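Local coordinates for putative cell adhesion protein (Bacteroides uniformis, PDB 4K4K), which probably forms part of the tip of fimbriae, the filamentous cell-surface appendages that mediate cell adhesion and biofilm formation, at residues A[161-166]-A[220-225]; A[153-158]-A[253-258]. One frame throughout, in Å; residues are numbered along the deposited sequence. Where two conformers were deposited one is given.

Contact 1: residues A[161-166]-A[220-225]; sequences AGTTVS and FTVPGL
Thr164 pairs with Thr221, and Val165 with Phe220, where the start of strand 164-177 runs antiparallel to strand 217-222 in this fimbrillin-like chain of the transthyretin clan. Thr164 and Thr221 form the hydrogen-bonded pair: Thr164 N to Thr221 O and Thr221 N to Thr164 O both measure 3.1 Å and are fairly straight. Just before the paired residues, Thr163 CA makes a CA-H...O contact with Thr221 O, 3.3 Å away. Val165 and Phe220, the non-hydrogen-bonded pair, send their side chains side by side to the buried face. Val165 uses both methyls, with CG1 3.8 Å from Phe220 CE2 and CG2 reaching Phe220 CD2, while Thr163 CG2 comes to the edge of the ring, near its plane. Ile146 and Ile148 of strand 132-150 touch Val165, so a branched apolar residue suits this place. On the opposite face the two threonines also lie side by side, Thr164 OG1 resting 3.4 Å from Thr221 CB; it is placed between the backbone N and the carbonyl carbon (chi1 61°), and a polar, beta-branched residue fits a strand face open to solvent. Thr163 OG1, anti to its carbonyl carbon, lies 3.8 Å from Val222 CG2, the two side chains pointing the same way. Just before the strand, Gly162 has a positive phi (89°), where a side chain would collide with the carbonyl O of Ala161, so glycine is called for; its own O meets Pro223 CG at 3.6 Å and takes a water. Backbone bonds thus fix the register, while hydrocarbon faces the interior and the Thr164 and Thr221 hydroxyls face solvent; the buried Thr163 hydroxyl is satisfied by Leu160 O.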
ATOM      1  N   ALA A 161       1.745 -19.749 -20.774  1.00 40.98           N
ATOM      2  CA  ALA A 161       3.027 -19.587 -20.090  1.00 41.97           C
ATOM      3  C   ALA A 161       3.743 -18.359 -20.648  1.00 44.36           C
ATOM      4  O   ALA A 161       3.854 -18.199 -21.874  1.00 44.23           O
ATOM      5  CB  ALA A 161       3.886 -20.834 -20.270  1.00 44.14           C
ATOM      6  N   GLY A 162       4.151 -17.486 -19.747  1.00 39.96           N
ATOM      7  CA  GLY A 162       4.865 -16.262 -20.090  1.00 39.21           C
ATOM      8  C   GLY A 162       3.999 -15.052 -20.370  1.00 41.39           C
ATOM      9  O   GLY A 162       4.536 -14.003 -20.743  1.00 40.04           O
ATOM     10  N   THR A 163       2.644 -15.168 -20.181  1.00 36.69           N
ATOM     11  CA  THR A 163       1.740 -14.039 -20.419  1.00 34.86           C
ATOM     12  C   THR A 163       2.146 -12.836 -19.565  1.00 36.40           C
ATOM     13  O   THR A 163       2.363 -12.975 -18.359  1.00 35.88           O
ATOM     14  CB  THR A 163       0.261 -14.437 -20.167  1.00 36.09           C
ATOM     15  OG1 THR A 163      -0.104 -15.445 -21.101  1.00 35.48           O
ATOM     16  CG2 THR A 163      -0.706 -13.255 -20.284  1.00 32.49           C
ATOM     17  N   THR A 164       2.239 -11.652 -20.184  1.00 30.69           N
ATOM     18  CA  THR A 164       2.544 -10.414 -19.450  1.00 30.48           C
ATOM     19  C   THR A 164       1.257  -9.603 -19.334  1.00 31.84           C
ATOM     20  O   THR A 164       0.350  -9.755 -20.154  1.00 30.91           O
ATOM     21  CB  THR A 164       3.669  -9.612 -20.110  1.00 43.80           C
ATOM     22  OG1 THR A 164       3.254  -9.239 -21.421  1.00 49.14           O
ATOM     23  CG2 THR A 164       4.983 -10.365 -20.153  1.00 43.58           C
ATOM     24  N   VAL A 165       1.172  -8.760 -18.305  1.00 28.94           N
ATOM     25  CA  VAL A 165      -0.018  -7.960 -18.034  1.00 27.45           C
ATOM     26  C   VAL A 165       0.398  -6.526 -17.784  1.00 28.96           C
ATOM     27  O   VAL A 165       1.312  -6.286 -16.988  1.00 27.87           O
ATOM     28  CB  VAL A 165      -0.831  -8.523 -16.811  1.00 31.81           C
ATOM     29  CG1 VAL A 165      -2.180  -7.804 -16.642  1.00 31.27           C
ATOM     30  CG2 VAL A 165      -1.038 -10.029 -16.918  1.00 32.60           C
ATOM     31  N   SER A 166      -0.312  -5.578 -18.391  1.00 25.50           N
ATOM     32  CA  SER A 166      -0.100  -4.159 -18.119  1.00 24.79           C
ATOM     33  C   SER A 166      -1.452  -3.458 -18.034  1.00 27.42           C
ATOM     34  O   SER A 166      -2.458  -4.002 -18.499  1.00 28.10           O
ATOM     35  CB  SER A 166       0.801  -3.531 -19.182  1.00 29.71           C
ATOM     36  OG  SER A 166       0.129  -3.473 -20.428  1.00 32.36           O
ATOM     37  N   PHE A 220      -3.110  -8.202 -22.154  1.00 29.52           N
ATOM     38  CA  PHE A 220      -2.512  -9.509 -21.934  1.00 29.22           C
ATOM     39  C   PHE A 220      -1.774  -9.907 -23.191  1.00 33.93           C
ATOM     40  O   PHE A 220      -2.428 -10.107 -24.213  1.00 34.33           O
ATOM     41  CB  PHE A 220      -3.595 -10.566 -21.600  1.00 30.90           C
ATOM     42  CG  PHE A 220      -4.435 -10.185 -20.412  1.00 30.56           C
ATOM     43  CD1 PHE A 220      -5.599  -9.435 -20.571  1.00 32.61           C
ATOM     44  CD2 PHE A 220      -4.041 -10.531 -19.126  1.00 31.83           C
ATOM     45  CE1 PHE A 220      -6.352  -9.041 -19.463  1.00 32.59           C
ATOM     46  CE2 PHE A 220      -4.786 -10.129 -18.020  1.00 33.72           C
ATOM     47  CZ  PHE A 220      -5.930  -9.379 -18.199  1.00 32.76           C
ATOM     48  N   THR A 221      -0.434 -10.004 -23.136  1.00 31.52           N
ATOM     49  CA  THR A 221       0.382 -10.413 -24.289  0.50 32.46           C
ATOM     50  C   THR A 221       0.721 -11.883 -24.087  1.00 37.39           C
ATOM     51  O   THR A 221       1.413 -12.209 -23.119  1.00 36.54           O
ATOM     52  CB  THR A 221       1.621  -9.508 -24.414  0.50 36.84           C
ATOM     53  OG1 THR A 221       1.225  -8.141 -24.268  0.50 33.86           O
ATOM     54  CG2 THR A 221       2.372  -9.711 -25.733  0.50 36.46           C
ATOM     55  N   VAL A 222       0.211 -12.756 -24.955  1.00 37.96           N
ATOM     56  CA  VAL A 222       0.397 -14.189 -24.858  1.00 39.65           C
ATOM     57  C   VAL A 222       1.468 -14.653 -25.858  1.00 49.83           C
ATOM     58  O   VAL A 222       1.207 -14.675 -27.059  1.00 50.97           O
ATOM     59  CB  VAL A 222      -0.953 -14.924 -25.066  1.00 43.07           C
ATOM     60  CG1 VAL A 222      -0.803 -16.417 -24.825  1.00 43.32           C
ATOM     61  CG2 VAL A 222      -2.049 -14.338 -24.160  1.00 42.05           C
ATOM     62  N   PRO A 223       2.664 -15.056 -25.373  1.00 51.62           N
ATOM     63  CA  PRO A 223       3.727 -15.502 -26.303  1.00 54.33           C
ATOM     64  C   PRO A 223       3.342 -16.736 -27.117  1.00 63.78           C
ATOM     65  O   PRO A 223       3.676 -16.804 -28.303  1.00 65.02           O
ATOM     66  CB  PRO A 223       4.912 -15.799 -25.384  1.00 56.21           C
ATOM     67  CG  PRO A 223       4.616 -15.120 -24.118  1.00 59.03           C
ATOM     68  CD  PRO A 223       3.127 -15.094 -23.974  1.00 53.63           C
ATOM     69  N   GLY A 224       2.606 -17.661 -26.490  1.00 63.00           N
ATOM     70  CA  GLY A 224       2.120 -18.893 -27.107  1.00 65.58           C
ATOM     71  C   GLY A 224       1.294 -18.669 -28.359  1.00 72.79           C
ATOM     72  O   GLY A 224       1.327 -19.491 -29.282  1.00 74.36           O
ATOM     73  N   LEU A 225       0.562 -17.536 -28.403  1.00 69.00           N
ATOM     74  CA  LEU A 225      -0.255 -17.127 -29.543  1.00 69.16           C
ATOM     75  C   LEU A 225       0.519 -16.103 -30.400  1.00 74.66           C
ATOM     76  O   LEU A 225      -0.054 -15.114 -30.857  1.00 74.63           O
ATOM     77  CB  LEU A 225      -1.602 -16.551 -29.058  1.00 68.36           C
ATOM     78  CG  LEU A 225      -2.597 -17.535 -28.457  1.00 72.64           C
ATOM     79  CD1 LEU A 225      -3.552 -16.829 -27.538  1.00 72.06           C
ATOM     80  CD2 LEU A 225      -3.371 -18.268 -29.537  1.00 75.51           C
TER
HETATM   81  O   HOH W   1       4.818 -12.126 -22.755  1.00 38.71           O
HETATM   82  O   HOH W   2       0.757  -6.774 -21.688  1.00 32.56           O

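Contact 2: residues A[153-158]-A[253-258]; sequences TSLTDA and ITISKA
The peptide plane joining Ser256 to Lys257 is touched over one face by Leu155 and at its N-H by Ser154. Leu155 CD1 stands almost squarely above the carbonyl carbon, 3.7 Å from Ser256 C. Ser154 OG comes instead at the rim, close to the level of the plane, and accepts a hydrogen bond from Lys257 N at 2.9 Å with an N-H...O angle of 162°. The serine OG lies between its own backbone N and carbonyl carbon (chi1 68°), which turns it to the strand end. Its second partner is Asp151 OD2, and OD1 of the same aspartate takes the N-H groups of Thr153, in an Asx turn, and of Leu155; the carboxylate therefore orders the loop that presents the hydroxyl. Leu155 fills the buried side: its CD1 also meets Ile255 CG2 at 3.8 Å, and its CD2 approaches Lys257 CG at 4.0 Å. The long lysine chain, extended beyond CG, passes over Ser154, with CB 4.0 Å from the serine CB and CE 3.8 Å from Ser154 O. Lysine suits this exposed place because its methylenes can pack while the ammonium group lies at the surface. Nearby, Ser256 OG bonds to Gly259 O, at the turn into strand 259-268. An alanine at Ser154 would keep the CB contacts but would probably leave the Lys257 N-H without this acceptor and take the hydroxyl from Asp151 OD2, loosening the tie between this part of the loop and the strand. One small hydroxyl, gripped by two bonds and probably polarised by the aspartate, thus satisfies a backbone N-H where the strand leads into its turn, while leucine supplies the apolar cover beside it.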
ATOM      1  N   THR A 153     -10.311 -25.199 -23.637  1.00 37.06           N
ATOM      2  CA  THR A 153     -10.844 -25.711 -24.897  1.00 37.98           C
ATOM      3  C   THR A 153      -9.950 -25.247 -26.046  1.00 39.60           C
ATOM      4  O   THR A 153      -9.141 -26.035 -26.553  1.00 37.67           O
ATOM      5  CB  THR A 153     -12.322 -25.303 -25.063  1.00 42.67           C
ATOM      6  OG1 THR A 153     -12.433 -23.892 -24.891  1.00 39.81           O
ATOM      7  CG2 THR A 153     -13.240 -26.005 -24.073  1.00 46.51           C
ATOM      8  N   SER A 154     -10.067 -23.967 -26.437  1.00 35.68           N
ATOM      9  CA  SER A 154      -9.258 -23.405 -27.514  1.00 35.85           C
ATOM     10  C   SER A 154      -7.797 -23.288 -27.057  1.00 37.02           C
ATOM     11  O   SER A 154      -6.877 -23.395 -27.867  1.00 37.19           O
ATOM     12  CB  SER A 154      -9.805 -22.042 -27.939  1.00 37.58           C
ATOM     13  OG  SER A 154      -9.663 -21.037 -26.947  1.00 38.00           O
ATOM     14  N   LEU A 155      -7.602 -23.100 -25.745  1.00 33.66           N
ATOM     15  CA  LEU A 155      -6.304 -22.936 -25.112  1.00 33.04           C
ATOM     16  C   LEU A 155      -6.224 -23.724 -23.813  1.00 38.09           C
ATOM     17  O   LEU A 155      -7.247 -24.020 -23.190  1.00 35.90           O
ATOM     18  CB  LEU A 155      -6.044 -21.432 -24.801  1.00 32.08           C
ATOM     19  CG  LEU A 155      -6.022 -20.433 -25.979  1.00 35.78           C
ATOM     20  CD1 LEU A 155      -6.003 -19.006 -25.471  1.00 33.93           C
ATOM     21  CD2 LEU A 155      -4.814 -20.660 -26.882  1.00 36.71           C
ATOM     22  N   THR A 156      -4.983 -23.989 -23.373  1.00 36.12           N
ATOM     23  CA  THR A 156      -4.680 -24.665 -22.114  1.00 36.12           C
ATOM     24  C   THR A 156      -3.822 -23.724 -21.295  1.00 38.40           C
ATOM     25  O   THR A 156      -3.243 -22.775 -21.840  1.00 36.35           O
ATOM     26  CB  THR A 156      -4.005 -26.040 -22.340  1.00 43.99           C
ATOM     27  OG1 THR A 156      -2.634 -25.840 -22.680  1.00 44.48           O
ATOM     28  CG2 THR A 156      -4.696 -26.879 -23.403  1.00 41.20           C
ATOM     29  N   ASP A 157      -3.758 -23.946 -19.980  1.00 36.38           N
ATOM     30  CA  ASP A 157      -2.947 -23.085 -19.118  1.00 36.62           C
ATOM     31  C   ASP A 157      -1.489 -23.020 -19.602  1.00 42.86           C
ATOM     32  O   ASP A 157      -0.882 -21.947 -19.552  1.00 41.99           O
ATOM     33  CB  ASP A 157      -3.026 -23.541 -17.659  1.00 39.39           C
ATOM     34  CG  ASP A 157      -4.263 -23.058 -16.922  1.00 46.61           C
ATOM     35  OD1 ASP A 157      -5.143 -22.437 -17.569  1.00 47.25           O
ATOM     36  OD2 ASP A 157      -4.358 -23.307 -15.703  1.00 50.28           O
ATOM     37  N   ALA A 158      -0.968 -24.144 -20.135  1.00 41.87           N
ATOM     38  CA  ALA A 158       0.377 -24.261 -20.702  1.00 42.76           C
ATOM     39  C   ALA A 158       0.589 -23.266 -21.850  1.00 47.26           C
ATOM     40  O   ALA A 158       1.659 -22.664 -21.936  1.00 47.91           O
ATOM     41  CB  ALA A 158       0.623 -25.683 -21.199  1.00 44.74           C
ATOM     42  N   ILE A 253      -9.223 -13.815 -15.037  1.00 26.89           N
ATOM     43  CA  ILE A 253      -9.219 -13.660 -16.483  1.00 26.87           C
ATOM     44  C   ILE A 253      -9.250 -15.018 -17.147  1.00 29.28           C
ATOM     45  O   ILE A 253      -8.335 -15.813 -16.938  1.00 29.32           O
ATOM     46  CB  ILE A 253      -7.951 -12.863 -16.935  1.00 29.75           C
ATOM     47  CG1 ILE A 253      -7.579 -11.685 -15.983  1.00 30.90           C
ATOM     48  CG2 ILE A 253      -7.981 -12.489 -18.426  1.00 31.41           C
ATOM     49  CD1 ILE A 253      -8.431 -10.505 -15.998  1.00 35.57           C
ATOM     50  N   THR A 254     -10.278 -15.282 -17.955  1.00 26.32           N
ATOM     51  CA  THR A 254     -10.325 -16.514 -18.725  1.00 26.07           C
ATOM     52  C   THR A 254      -9.975 -16.162 -20.169  1.00 31.22           C
ATOM     53  O   THR A 254     -10.711 -15.421 -20.828  1.00 31.57           O
ATOM     54  CB  THR A 254     -11.676 -17.248 -18.599  1.00 32.38           C
ATOM     55  OG1 THR A 254     -11.949 -17.480 -17.220  1.00 33.52           O
ATOM     56  CG2 THR A 254     -11.661 -18.588 -19.343  1.00 30.94           C
ATOM     57  N   ILE A 255      -8.893 -16.739 -20.678  1.00 27.80           N
ATOM     58  CA  ILE A 255      -8.455 -16.439 -22.029  1.00 27.34           C
ATOM     59  C   ILE A 255      -8.818 -17.567 -22.997  1.00 32.55           C
ATOM     60  O   ILE A 255      -8.553 -18.750 -22.740  1.00 31.11           O
ATOM     61  CB  ILE A 255      -6.939 -16.115 -22.067  1.00 28.90           C
ATOM     62  CG1 ILE A 255      -6.582 -14.979 -21.056  1.00 27.71           C
ATOM     63  CG2 ILE A 255      -6.466 -15.787 -23.510  1.00 31.18           C
ATOM     64  CD1 ILE A 255      -5.057 -14.595 -21.014  1.00 31.05           C
ATOM     65  N   SER A 256      -9.409 -17.171 -24.135  1.00 31.69           N
ATOM     66  CA  SER A 256      -9.772 -18.048 -25.232  1.00 33.60           C
ATOM     67  C   SER A 256      -9.201 -17.452 -26.533  1.00 38.07           C
ATOM     68  O   SER A 256      -8.794 -16.292 -26.526  1.00 37.13           O
ATOM     69  CB  SER A 256     -11.292 -18.204 -25.288  1.00 39.49           C
ATOM     70  OG  SER A 256     -11.918 -17.161 -26.009  1.00 53.62           O
ATOM     71  N   LYS A 257      -9.155 -18.215 -27.623  1.00 39.14           N
ATOM     72  CA  LYS A 257      -8.686 -17.682 -28.904  1.00 39.34           C
ATOM     73  C   LYS A 257      -9.644 -16.569 -29.385  1.00 45.36           C
ATOM     74  O   LYS A 257      -9.205 -15.608 -30.004  1.00 45.87           O
ATOM     75  CB  LYS A 257      -8.576 -18.789 -29.952  1.00 41.62           C
ATOM     76  CG  LYS A 257      -7.310 -19.622 -29.817  1.00 41.10           C
ATOM     77  CD  LYS A 257      -7.239 -20.675 -30.930  1.00 46.46           C
ATOM     78  CE  LYS A 257      -5.918 -21.410 -30.954  1.00 52.49           C
ATOM     79  NZ  LYS A 257      -5.824 -22.325 -32.136  1.00 51.55           N
ATOM     80  N   ALA A 258     -10.935 -16.677 -29.037  1.00 41.52           N
ATOM     81  CA  ALA A 258     -11.957 -15.713 -29.406  1.00 41.72           C
ATOM     82  C   ALA A 258     -11.875 -14.413 -28.576  1.00 46.30           C
ATOM     83  O   ALA A 258     -12.464 -13.409 -28.972  1.00 48.13           O
ATOM     84  CB  ALA A 258     -13.329 -16.340 -29.246  1.00 43.37           C
TER

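Both contacts are partly buried and lie at the same end of the molecule, their centres about 11 Å apart. Contact 1 is a true strand pairing, in which a reciprocal pair of backbone bonds sets the register and side chains separate by face. Contact 2 joins a loop to the end of strand 247-256, and its single crossing hydrogen bond runs from a backbone N-H to a side-chain hydroxyl. They meet in the interior, where Phe220 CZ packs 3.5 Å from Ile253 CD1; Leu225 and Leu155 make a looser apolar touch nearer the surface. Strand 132-150, which pairs with strand 247-256 and touches Val165, is common to both. Their surface sides differ: threonines line contact 1, and serine and lysine border contact 2.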